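Local coordinates for bifunctional protein PutA (Bdellovibrio bacteriovorus, PDB 5UR2) that probably oxidises proline to glutamate in two steps, joining a flavin-dependent proline dehydrogenase to an NAD-dependent L-glutamate gamma-semialdehyde dehydrogenase in one chain, at residues B[183-187]-B[188-192]; B[391-395]-B[396-400]; B[794-797]-B[798-802]; B[926-929]-B[930-933]. All coordinates share one frame; numbering follows the deposited sequence.

The four local contacts divide between the two catalytic parts of the chain. Interactions 1 and 2 belong to the proline dehydrogenase barrel, with centres about 16 Å apart, and they touch: Arg399 NE lies 3.5 Å from Leu190 CD1. In interaction 2 the side chain of Met400 lies about 8 Å from the modified flavin. Interactions 3 and 4 belong to the aldehyde dehydrogenase part, with centres about 20 Å apart; in interaction 4 the side chain of Ile933 is about 10 Å from that of Cys780, a predicted active-site residue. Between the two parts, the nearest atoms of interactions 1 and 3 are about 31 Å apart, and the centres of interactions 1 and 4 about 53 Å.

Interaction 1 (B[183-187]-B[188-192]); sequences DRDHE and GALPK
Asp185 folds its carboxylate back over the turn to meet Gly188 and Leu190. With CG lodged between the backbone N and the carbonyl carbon (chi1 68°), its side chain crosses that of Leu190 at about a right angle. Asp185 CB starts the contact, 3.9 Å from Leu190 CD1, and Asp185 CG continues it at 3.7 Å from Leu190 CD2. OD1 accepts from two backbone N-H groups. Gly188 N donates to Asp185 OD1 at 3.0 Å, arriving nearly end-on to the C-O bond, while Glu187 N reaches the same OD1 at 2.9 Å from well above the carboxylate plane. The bond from Glu187 N makes this an Asx turn, set in the loop that leads from helix 180-183 to strand 194-197 of the proline dehydrogenase barrel. A water gives OD1 a further hydrogen bond and also donates to Ala189 O, bridging the side chain to the returning backbone. Asp185 OD2 brushes Leu190 CD2 and forms a salt bridge with Arg349. Two backbone bonds tie the limbs together: Asp185 N to Gly188 O at 3.1 Å and Leu190 N to Asp183 O at 2.9 Å. Between them Arg184 and Ala189 form a single beta bridge, and the Arg184 guanidinium, salt-bridged to Glu178, lays one face over the peptide joining Gly188 to Ala189. Lys192 CG rests 3.7 Å from Asp183 OD1; Asp183 OD2 pairs with Arg134 and accepts from Val179 N.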
loop_
_atom_site.group_PDB
_atom_site.type_symbol
_atom_site.label_atom_id
_atom_site.label_comp_id
_atom_site.label_asym_id
_atom_site.label_seq_id
_atom_site.Cartn_x
_atom_site.Cartn_y
_atom_site.Cartn_z
ATOM N N ASP B 183 -43.234 2.893 55.550
ATOM C CA ASP B 183 -44.416 2.108 55.217
ATOM C C ASP B 183 -45.630 2.974 54.911
ATOM O O ASP B 183 -46.720 2.434 54.706
ATOM C CB ASP B 183 -44.765 1.140 56.362
ATOM C CG ASP B 183 -43.675 0.103 56.624
ATOM O OD1 ASP B 183 -42.853 -0.151 55.727
ATOM O OD2 ASP B 183 -43.648 -0.472 57.734
ATOM N N ARG B 184 -45.475 4.299 54.901
ATOM C CA ARG B 184 -46.567 5.226 54.631
ATOM C C ARG B 184 -46.030 6.414 53.844
ATOM O O ARG B 184 -44.903 6.853 54.072
ATOM C CB ARG B 184 -47.196 5.753 55.937
ATOM C CG ARG B 184 -47.597 4.693 56.943
ATOM C CD ARG B 184 -48.397 5.300 58.091
ATOM N NE ARG B 184 -49.635 5.907 57.610
ATOM C CZ ARG B 184 -50.766 5.236 57.415
ATOM N NH1 ARG B 184 -50.814 3.933 57.661
ATOM N NH2 ARG B 184 -51.846 5.866 56.965
ATOM N N ASP B 185 -46.866 6.971 52.959
ATOM C CA ASP B 185 -46.598 8.271 52.357
ATOM C C ASP B 185 -47.651 9.267 52.858
ATOM O O ASP B 185 -48.260 9.065 53.925
ATOM C CB ASP B 185 -46.540 8.158 50.822
ATOM C CG ASP B 185 -47.887 7.838 50.178
ATOM O OD1 ASP B 185 -48.888 7.621 50.896
ATOM O OD2 ASP B 185 -47.938 7.795 48.923
ATOM N N HIS B 186 -47.861 10.343 52.100
ATOM C CA HIS B 186 -48.818 11.357 52.514
ATOM C C HIS B 186 -50.269 10.961 52.262
ATOM O O HIS B 186 -51.167 11.618 52.791
ATOM C CB HIS B 186 -48.516 12.680 51.807
ATOM C CG HIS B 186 -48.725 12.639 50.325
ATOM N ND1 HIS B 186 -48.219 11.635 49.525
ATOM C CD2 HIS B 186 -49.375 13.488 49.493
ATOM C CE1 HIS B 186 -48.551 11.865 48.268
ATOM N NE2 HIS B 186 -49.252 12.984 48.220
ATOM N N GLU B 187 -50.531 9.909 51.492
ATOM C CA GLU B 187 -51.904 9.519 51.188
ATOM C C GLU B 187 -52.380 8.317 51.991
ATOM O O GLU B 187 -53.587 8.180 52.213
ATOM C CB GLU B 187 -52.070 9.211 49.692
ATOM C CG GLU B 187 -52.141 10.431 48.775
ATOM C CD GLU B 187 -52.069 10.062 47.294
ATOM O OE1 GLU B 187 -52.072 10.984 46.447
ATOM O OE2 GLU B 187 -51.992 8.852 46.975
ATOM N N GLY B 188 -51.475 7.440 52.425
ATOM C CA GLY B 188 -51.893 6.265 53.171
ATOM C C GLY B 188 -50.790 5.237 53.266
ATOM O O GLY B 188 -49.603 5.575 53.257
ATOM N N ALA B 189 -51.199 3.977 53.391
ATOM C CA ALA B 189 -50.247 2.883 53.517
ATOM C C ALA B 189 -49.540 2.607 52.192
ATOM O O ALA B 189 -50.097 2.801 51.109
ATOM C CB ALA B 189 -50.949 1.612 53.995
ATOM N N LEU B 190 -48.296 2.138 52.295
ATOM C CA LEU B 190 -47.499 1.698 51.158
ATOM C C LEU B 190 -47.185 0.214 51.278
ATOM O O LEU B 190 -47.108 -0.326 52.389
ATOM C CB LEU B 190 -46.179 2.470 51.059
ATOM C CG LEU B 190 -46.251 3.982 50.869
ATOM C CD1 LEU B 190 -44.857 4.590 50.903
ATOM C CD2 LEU B 190 -46.948 4.292 49.565
ATOM N N PRO B 191 -46.956 -0.467 50.159
ATOM C CA PRO B 191 -46.514 -1.859 50.247
ATOM C C PRO B 191 -45.212 -1.946 51.026
ATOM O O PRO B 191 -44.320 -1.111 50.868
ATOM C CB PRO B 191 -46.336 -2.266 48.781
ATOM C CG PRO B 191 -47.222 -1.312 48.023
ATOM C CD PRO B 191 -47.183 -0.036 48.770
ATOM N N LYS B 192 -45.127 -2.945 51.908
ATOM C CA LYS B 192 -43.878 -3.217 52.607
ATOM C C LYS B 192 -42.904 -4.037 51.768
ATOM O O LYS B 192 -41.720 -4.112 52.119
ATOM C CB LYS B 192 -44.150 -3.962 53.911
ATOM C CG LYS B 192 -44.853 -3.142 54.953
ATOM C CD LYS B 192 -45.117 -3.995 56.178
ATOM C CE LYS B 192 -46.074 -3.308 57.118
ATOM N NZ LYS B 192 -47.449 -3.533 56.597
HETATM O O HOH W 1 -50.516 5.465 50.096
#

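Interaction 2 (B[391-395]-B[396-400]); sequences KTIVD and MGYRM
Ile393 meets Tyr398 across a Schellman motif that ends helix 387-395, just before strand 400-406 completes the proline dehydrogenase barrel. Two backbone bonds define the motif: Gly397 N donates to Val394 O at 2.9 Å from above the carbonyl plane, and Tyr398 N closes the wider loop with a weak bond to Ile393 O at 3.3 Å. Just before them, Met396 N makes the last ordinary helical bond, to Thr392 O at 2.9 Å. Gly397 takes a positive phi (95°), as the residue at this place in a Schellman motif commonly does. Gln181 supplies a further amide hydrogen to Val394 O and one to Tyr398 O.

Apolar contacts fill the inside of the turn. Ile393 CG2 packs 3.8 Å from Tyr398 CB, the hydrophobic pair that commonly accompanies a Schellman motif. The same methyl is 3.6 Å from Met400 CE, because bends at chi2 and chi3 (67° and 55°) curl the methionine back across Ile393. Val394 CG2 touches Met400 CB. Thr392 and Met396 lie side by side and point the same way, with Thr392 CG2 3.9 Å from Met396 SD. The edge of the Tyr398 ring faces Ile393 O, and the ring also stacks edge-to-face with Phe379.

Charge appears on the outer side of the helix, where Lys391 NZ forms a salt bridge with Asp395 OD2 at 3.0 Å, using the syn lone pair of that oxygen.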
loop_
_atom_site.group_PDB
_atom_site.type_symbol
_atom_site.label_atom_id
_atom_site.label_comp_id
_atom_site.label_asym_id
_atom_site.label_seq_id
_atom_site.Cartn_x
_atom_site.Cartn_y
_atom_site.Cartn_z
ATOM N N LYS B 391 -27.444 7.645 55.025
ATOM C CA LYS B 391 -27.823 7.837 56.420
ATOM C C LYS B 391 -28.322 9.255 56.660
ATOM O O LYS B 391 -29.304 9.459 57.382
ATOM C CB LYS B 391 -26.631 7.518 57.322
ATOM C CG LYS B 391 -26.810 7.891 58.779
ATOM C CD LYS B 391 -27.576 6.843 59.553
ATOM C CE LYS B 391 -27.308 6.980 61.051
ATOM N NZ LYS B 391 -27.388 8.402 61.503
ATOM N N THR B 392 -27.669 10.243 56.038
ATOM C CA THR B 392 -28.075 11.638 56.203
ATOM C C THR B 392 -29.492 11.870 55.685
ATOM O O THR B 392 -30.304 12.519 56.356
ATOM C CB THR B 392 -27.077 12.559 55.494
ATOM O OG1 THR B 392 -25.795 12.459 56.126
ATOM C CG2 THR B 392 -27.542 14.008 55.556
ATOM N N ILE B 393 -29.812 11.333 54.502
ATOM C CA ILE B 393 -31.157 11.477 53.941
ATOM C C ILE B 393 -32.205 10.937 54.901
ATOM O O ILE B 393 -33.282 11.526 55.065
ATOM C CB ILE B 393 -31.260 10.768 52.577
ATOM C CG1 ILE B 393 -30.276 11.343 51.562
ATOM C CG2 ILE B 393 -32.673 10.858 52.053
ATOM C CD1 ILE B 393 -30.533 12.771 51.213
ATOM N N VAL B 394 -31.923 9.790 55.526
ATOM C CA VAL B 394 -32.862 9.205 56.482
ATOM C C VAL B 394 -33.008 10.107 57.700
ATOM O O VAL B 394 -34.121 10.330 58.195
ATOM C CB VAL B 394 -32.409 7.785 56.874
ATOM C CG1 VAL B 394 -33.320 7.209 57.953
ATOM C CG2 VAL B 394 -32.372 6.876 55.654
ATOM N N ASP B 395 -31.884 10.619 58.218
ATOM C CA ASP B 395 -31.949 11.534 59.357
ATOM C C ASP B 395 -32.791 12.760 59.035
ATOM O O ASP B 395 -33.479 13.287 59.916
ATOM C CB ASP B 395 -30.548 11.979 59.783
ATOM C CG ASP B 395 -29.722 10.853 60.385
ATOM O OD1 ASP B 395 -30.312 9.859 60.874
ATOM O OD2 ASP B 395 -28.474 10.985 60.384
ATOM N N MET B 396 -32.772 13.220 57.785
ATOM C CA MET B 396 -33.554 14.395 57.425
ATOM C C MET B 396 -35.037 14.085 57.280
ATOM O O MET B 396 -35.815 14.987 56.938
ATOM C CB MET B 396 -32.991 15.008 56.142
ATOM C CG MET B 396 -31.625 15.638 56.380
ATOM S SD MET B 396 -30.732 16.066 54.887
ATOM C CE MET B 396 -31.724 17.415 54.243
ATOM N N GLY B 397 -35.432 12.833 57.510
ATOM C CA GLY B 397 -36.823 12.444 57.551
ATOM C C GLY B 397 -37.394 11.901 56.262
ATOM O O GLY B 397 -38.598 11.639 56.211
ATOM N N TYR B 398 -36.577 11.708 55.231
ATOM C CA TYR B 398 -37.083 11.279 53.933
ATOM C C TYR B 398 -37.116 9.757 53.844
ATOM O O TYR B 398 -36.345 9.055 54.509
ATOM C CB TYR B 398 -36.222 11.844 52.806
ATOM C CG TYR B 398 -36.309 13.348 52.623
ATOM C CD1 TYR B 398 -37.309 13.923 51.846
ATOM C CD2 TYR B 398 -35.370 14.195 53.210
ATOM C CE1 TYR B 398 -37.374 15.309 51.664
ATOM C CE2 TYR B 398 -35.430 15.579 53.040
ATOM C CZ TYR B 398 -36.434 16.130 52.268
ATOM O OH TYR B 398 -36.490 17.501 52.099
ATOM N N ARG B 399 -38.007 9.255 52.992
ATOM C CA ARG B 399 -38.128 7.823 52.753
ATOM C C ARG B 399 -37.034 7.359 51.790
ATOM O O ARG B 399 -36.941 7.855 50.661
ATOM C CB ARG B 399 -39.510 7.505 52.196
ATOM C CG ARG B 399 -39.741 6.025 51.996
ATOM C CD ARG B 399 -41.218 5.701 51.844
ATOM N NE ARG B 399 -41.777 6.211 50.599
ATOM C CZ ARG B 399 -42.486 7.332 50.503
ATOM N NH1 ARG B 399 -42.725 8.065 51.583
ATOM N NH2 ARG B 399 -42.967 7.707 49.327
ATOM N N MET B 400 -36.231 6.384 52.224
ATOM C CA MET B 400 -35.096 5.880 51.463
ATOM C C MET B 400 -35.314 4.406 51.162
ATOM O O MET B 400 -35.607 3.614 52.070
ATOM C CB MET B 400 -33.784 6.067 52.231
ATOM C CG MET B 400 -32.582 5.338 51.605
ATOM S SD MET B 400 -32.055 5.972 49.985
ATOM C CE MET B 400 -31.819 7.698 50.449
#

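Interaction 3 (B[794-797]-B[798-802]); sequences DRFV and DRLVE
On helix 790-806 Asp798 N donates to Asp794 O, one turn earlier, at 3.1 Å. Asp798 CB sits 3.3 Å from Asp794 O as well, so the two acidic residues meet through backbone and methylene. Arg799 follows. Its N donates to Arg795 O at 3.2 Å, and its CG passes 3.6 Å from that carbonyl oxygen before the chain bends at chi3 (74°) and leads away. The guanidinium is claimed by partners off the helix, with salt bridges to Asp762 on helix 761-773 and to Glu154 on helix 152-173, within the proline dehydrogenase part of the chain. Leu800 N makes the shortest of the four bonds, 2.8 Å to Phe796 O. Its CD2 approaches Phe796 CE2 obliquely at 4.2 Å, and the two side chains face inward, Leu800 on Ile769 and Phe796 on Val765 and on the preceding strand 783-789. Val801 N donates to Val797 O at 2.9 Å. Its CG2, placed beside its own backbone N, reaches back along the helix to that oxygen and lies 4.2 Å from Val797 CG1; both valines rest on Leu845 of strand 843-847. Glu802 continues the helical ladder by donating its N to Asp798 O, and its carboxylate pairs with Lys805. The i+4 to i bonds pair the backbone polar groups along the helix, and Phe796, Leu800 and the two valines add apolar packing on neighbouring elements, while the salt bridge from Arg799 to Glu154 probably adds an electrostatic tie between the two catalytic parts.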
loop_
_atom_site.group_PDB
_atom_site.type_symbol
_atom_site.label_atom_id
_atom_site.label_comp_id
_atom_site.label_asym_id
_atom_site.label_seq_id
_atom_site.Cartn_x
_atom_site.Cartn_y
_atom_site.Cartn_z
ATOM N N ASP B 794 -20.050 -29.862 29.486
ATOM C CA ASP B 794 -21.434 -30.123 29.874
ATOM C C ASP B 794 -22.238 -28.830 30.008
ATOM O O ASP B 794 -23.396 -28.768 29.584
ATOM C CB ASP B 794 -21.470 -30.929 31.177
ATOM C CG ASP B 794 -21.002 -32.366 30.984
ATOM O OD1 ASP B 794 -21.071 -32.871 29.845
ATOM O OD2 ASP B 794 -20.557 -32.990 31.969
ATOM N N ARG B 795 -21.658 -27.807 30.634
ATOM C CA ARG B 795 -22.361 -26.535 30.816
ATOM C C ARG B 795 -22.658 -25.855 29.479
ATOM O O ARG B 795 -23.778 -25.386 29.236
ATOM C CB ARG B 795 -21.530 -25.616 31.712
ATOM C CG ARG B 795 -21.685 -25.862 33.201
ATOM C CD ARG B 795 -20.634 -25.081 33.982
ATOM N NE ARG B 795 -19.326 -25.732 33.883
ATOM C CZ ARG B 795 -18.160 -25.097 33.943
ATOM N NH1 ARG B 795 -18.129 -23.776 34.084
ATOM N NH2 ARG B 795 -17.025 -25.781 33.846
ATOM N N PHE B 796 -21.657 -25.776 28.607
ATOM C CA PHE B 796 -21.837 -25.078 27.343
ATOM C C PHE B 796 -22.846 -25.793 26.458
ATOM O O PHE B 796 -23.746 -25.164 25.895
ATOM C CB PHE B 796 -20.497 -24.946 26.626
ATOM C CG PHE B 796 -20.625 -24.461 25.223
ATOM C CD1 PHE B 796 -20.764 -23.114 24.958
ATOM C CD2 PHE B 796 -20.606 -25.351 24.165
ATOM C CE1 PHE B 796 -20.882 -22.657 23.660
ATOM C CE2 PHE B 796 -20.723 -24.896 22.874
ATOM C CZ PHE B 796 -20.860 -23.545 22.625
ATOM N N VAL B 797 -22.705 -27.111 26.321
ATOM C CA VAL B 797 -23.569 -27.871 25.425
ATOM C C VAL B 797 -25.011 -27.854 25.921
ATOM O O VAL B 797 -25.952 -27.784 25.119
ATOM C CB VAL B 797 -23.012 -29.300 25.255
ATOM C CG1 VAL B 797 -24.026 -30.215 24.623
ATOM C CG2 VAL B 797 -21.774 -29.253 24.391
ATOM N N ASP B 798 -25.220 -27.901 27.240
ATOM C CA ASP B 798 -26.593 -27.823 27.741
ATOM C C ASP B 798 -27.240 -26.494 27.342
ATOM O O ASP B 798 -28.359 -26.473 26.824
ATOM C CB ASP B 798 -26.638 -28.017 29.260
ATOM C CG ASP B 798 -28.055 -27.839 29.847
ATOM O OD1 ASP B 798 -28.911 -28.730 29.639
ATOM O OD2 ASP B 798 -28.319 -26.810 30.518
ATOM N N ARG B 799 -26.533 -25.374 27.531
ATOM C CA ARG B 799 -27.117 -24.083 27.155
ATOM C C ARG B 799 -27.255 -23.945 25.641
ATOM O O ARG B 799 -28.226 -23.351 25.158
ATOM C CB ARG B 799 -26.284 -22.941 27.715
ATOM C CG ARG B 799 -26.316 -22.827 29.227
ATOM C CD ARG B 799 -25.752 -21.471 29.641
ATOM N NE ARG B 799 -26.672 -20.363 29.372
ATOM C CZ ARG B 799 -26.325 -19.078 29.438
ATOM N NH1 ARG B 799 -25.075 -18.745 29.741
ATOM N NH2 ARG B 799 -27.220 -18.126 29.198
ATOM N N LEU B 800 -26.294 -24.492 24.881
ATOM C CA LEU B 800 -26.372 -24.463 23.422
ATOM C C LEU B 800 -27.617 -25.185 22.926
ATOM O O LEU B 800 -28.345 -24.675 22.067
ATOM C CB LEU B 800 -25.121 -25.105 22.811
ATOM C CG LEU B 800 -25.065 -25.072 21.276
ATOM C CD1 LEU B 800 -24.765 -23.662 20.754
ATOM C CD2 LEU B 800 -24.082 -26.115 20.685
ATOM N N VAL B 801 -27.858 -26.392 23.450
ATOM C CA VAL B 801 -29.014 -27.186 23.047
ATOM C C VAL B 801 -30.311 -26.482 23.437
ATOM O O VAL B 801 -31.253 -26.388 22.642
ATOM C CB VAL B 801 -28.925 -28.597 23.659
ATOM C CG1 VAL B 801 -30.259 -29.349 23.517
ATOM C CG2 VAL B 801 -27.796 -29.377 22.999
ATOM N N GLU B 802 -30.385 -25.985 24.674
ATOM C CA GLU B 802 -31.595 -25.290 25.095
ATOM C C GLU B 802 -31.827 -24.028 24.277
ATOM O O GLU B 802 -32.971 -23.704 23.948
ATOM C CB GLU B 802 -31.526 -24.959 26.584
ATOM C CG GLU B 802 -31.619 -26.190 27.468
ATOM C CD GLU B 802 -32.894 -26.991 27.235
ATOM O OE1 GLU B 802 -33.972 -26.380 27.074
ATOM O OE2 GLU B 802 -32.807 -28.238 27.168
#

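Interaction 4 (B[926-929]-B[930-933]); sequences NLYV and NRGI
A ring-to-guanidinium contact forms in the loop after strand 926-929 of the aldehyde dehydrogenase part, where the chain reverses and Tyr928 meets Arg931 obliquely. Tyr928 CE1 lies over the centre of the guanidinium face, with the two planes 30° apart; the closest atoms are Tyr928 CD1 and Arg931 NE, 3.4 Å apart. The bend of Arg931 at chi3 (-73°) turns its guanidinium over Tyr928 and to Gly932 O. Asn930, at positive phi (63°), helps reverse the chain. Gly932 O hangs over one face of the Tyr928 ring, 3.5 Å from CG, and is gripped side-on by Arg931 NE at 2.9 Å and Arg931 NH2 at 3.1 Å. Ile933 CB packs 3.7 Å from Tyr928 CD2. A water closes the far end, 2.8 Å from Tyr928 OH and donating to Ile933 O. The strand pairs in parallel with one from the second subunit, and Arg931 NH1 salt-bridges Glu623 of that subunit. The side chain of Ile933 is about 10 Å from that of predicted active-site Cys780, and that of Tyr928 about 11 Å from that of predicted Glu746. A carbonyl oxygen over an aromatic face is electrostatically poor; the two arginine N-H groups probably offset this.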
loop_
_atom_site.group_PDB
_atom_site.type_symbol
_atom_site.label_atom_id
_atom_site.label_comp_id
_atom_site.label_asym_id
_atom_site.label_seq_id
_atom_site.Cartn_x
_atom_site.Cartn_y
_atom_site.Cartn_z
ATOM N N ASN B 926 -9.534 -15.293 8.660
ATOM C CA ASN B 926 -10.288 -14.372 9.503
ATOM C C ASN B 926 -10.443 -15.023 10.864
ATOM O O ASN B 926 -11.185 -16.003 11.009
ATOM C CB ASN B 926 -11.650 -14.025 8.910
ATOM C CG ASN B 926 -11.557 -12.970 7.831
ATOM O OD1 ASN B 926 -11.300 -13.267 6.659
ATOM N ND2 ASN B 926 -11.750 -11.722 8.227
ATOM N N LEU B 927 -9.720 -14.485 11.839
ATOM C CA LEU B 927 -9.678 -14.999 13.195
ATOM C C LEU B 927 -10.480 -14.070 14.095
ATOM O O LEU B 927 -10.307 -12.848 14.039
ATOM C CB LEU B 927 -8.232 -15.088 13.675
ATOM C CG LEU B 927 -7.905 -15.936 14.888
ATOM C CD1 LEU B 927 -6.499 -16.546 14.711
ATOM C CD2 LEU B 927 -7.997 -15.112 16.134
ATOM N N TYR B 928 -11.333 -14.641 14.938
ATOM C CA TYR B 928 -12.169 -13.847 15.831
ATOM C C TYR B 928 -11.943 -14.255 17.274
ATOM O O TYR B 928 -11.839 -15.447 17.583
ATOM C CB TYR B 928 -13.665 -13.989 15.481
ATOM C CG TYR B 928 -13.982 -13.463 14.111
ATOM C CD1 TYR B 928 -14.266 -12.117 13.921
ATOM C CD2 TYR B 928 -13.962 -14.304 12.995
ATOM C CE1 TYR B 928 -14.534 -11.617 12.674
ATOM C CE2 TYR B 928 -14.246 -13.815 11.743
ATOM C CZ TYR B 928 -14.532 -12.468 11.591
ATOM O OH TYR B 928 -14.814 -11.962 10.356
ATOM N N VAL B 929 -11.898 -13.263 18.162
ATOM C CA VAL B 929 -11.744 -13.492 19.596
ATOM C C VAL B 929 -12.961 -12.912 20.307
ATOM O O VAL B 929 -13.258 -11.715 20.178
ATOM C CB VAL B 929 -10.433 -12.895 20.133
ATOM C CG1 VAL B 929 -10.304 -13.119 21.631
ATOM C CG2 VAL B 929 -9.253 -13.531 19.415
ATOM N N ASN B 930 -13.688 -13.779 21.013
ATOM C CA ASN B 930 -14.795 -13.383 21.886
ATOM C C ASN B 930 -15.942 -12.721 21.123
ATOM O O ASN B 930 -16.637 -11.859 21.669
ATOM C CB ASN B 930 -14.303 -12.495 23.031
ATOM C CG ASN B 930 -13.583 -13.308 24.110
ATOM O OD1 ASN B 930 -13.883 -14.491 24.295
ATOM N ND2 ASN B 930 -12.661 -12.677 24.838
ATOM N N ARG B 931 -16.187 -13.175 19.891
ATOM C CA ARG B 931 -17.392 -12.820 19.145
ATOM C C ARG B 931 -17.642 -13.889 18.087
ATOM O O ARG B 931 -16.821 -14.780 17.884
ATOM C CB ARG B 931 -17.264 -11.434 18.516
ATOM C CG ARG B 931 -15.965 -11.210 17.741
ATOM C CD ARG B 931 -16.206 -10.220 16.607
ATOM N NE ARG B 931 -16.975 -10.847 15.541
ATOM C CZ ARG B 931 -17.507 -10.212 14.501
ATOM N NH1 ARG B 931 -17.374 -8.897 14.373
ATOM N NH2 ARG B 931 -18.196 -10.900 13.593
ATOM N N GLY B 932 -18.789 -13.792 17.405
ATOM C CA GLY B 932 -19.101 -14.711 16.318
ATOM C C GLY B 932 -18.160 -14.574 15.115
ATOM O O GLY B 932 -17.405 -13.612 14.977
ATOM N N ILE B 933 -18.194 -15.569 14.223
ATOM C CA ILE B 933 -17.198 -15.681 13.163
ATOM C C ILE B 933 -17.789 -15.430 11.787
ATOM O O ILE B 933 -17.117 -15.671 10.778
ATOM C CB ILE B 933 -16.479 -17.040 13.190
ATOM C CG1 ILE B 933 -17.461 -18.176 12.900
ATOM C CG2 ILE B 933 -15.773 -17.255 14.514
ATOM C CD1 ILE B 933 -16.763 -19.517 12.599
HETATM O O HOH W 2 -16.353 -13.722 8.826
#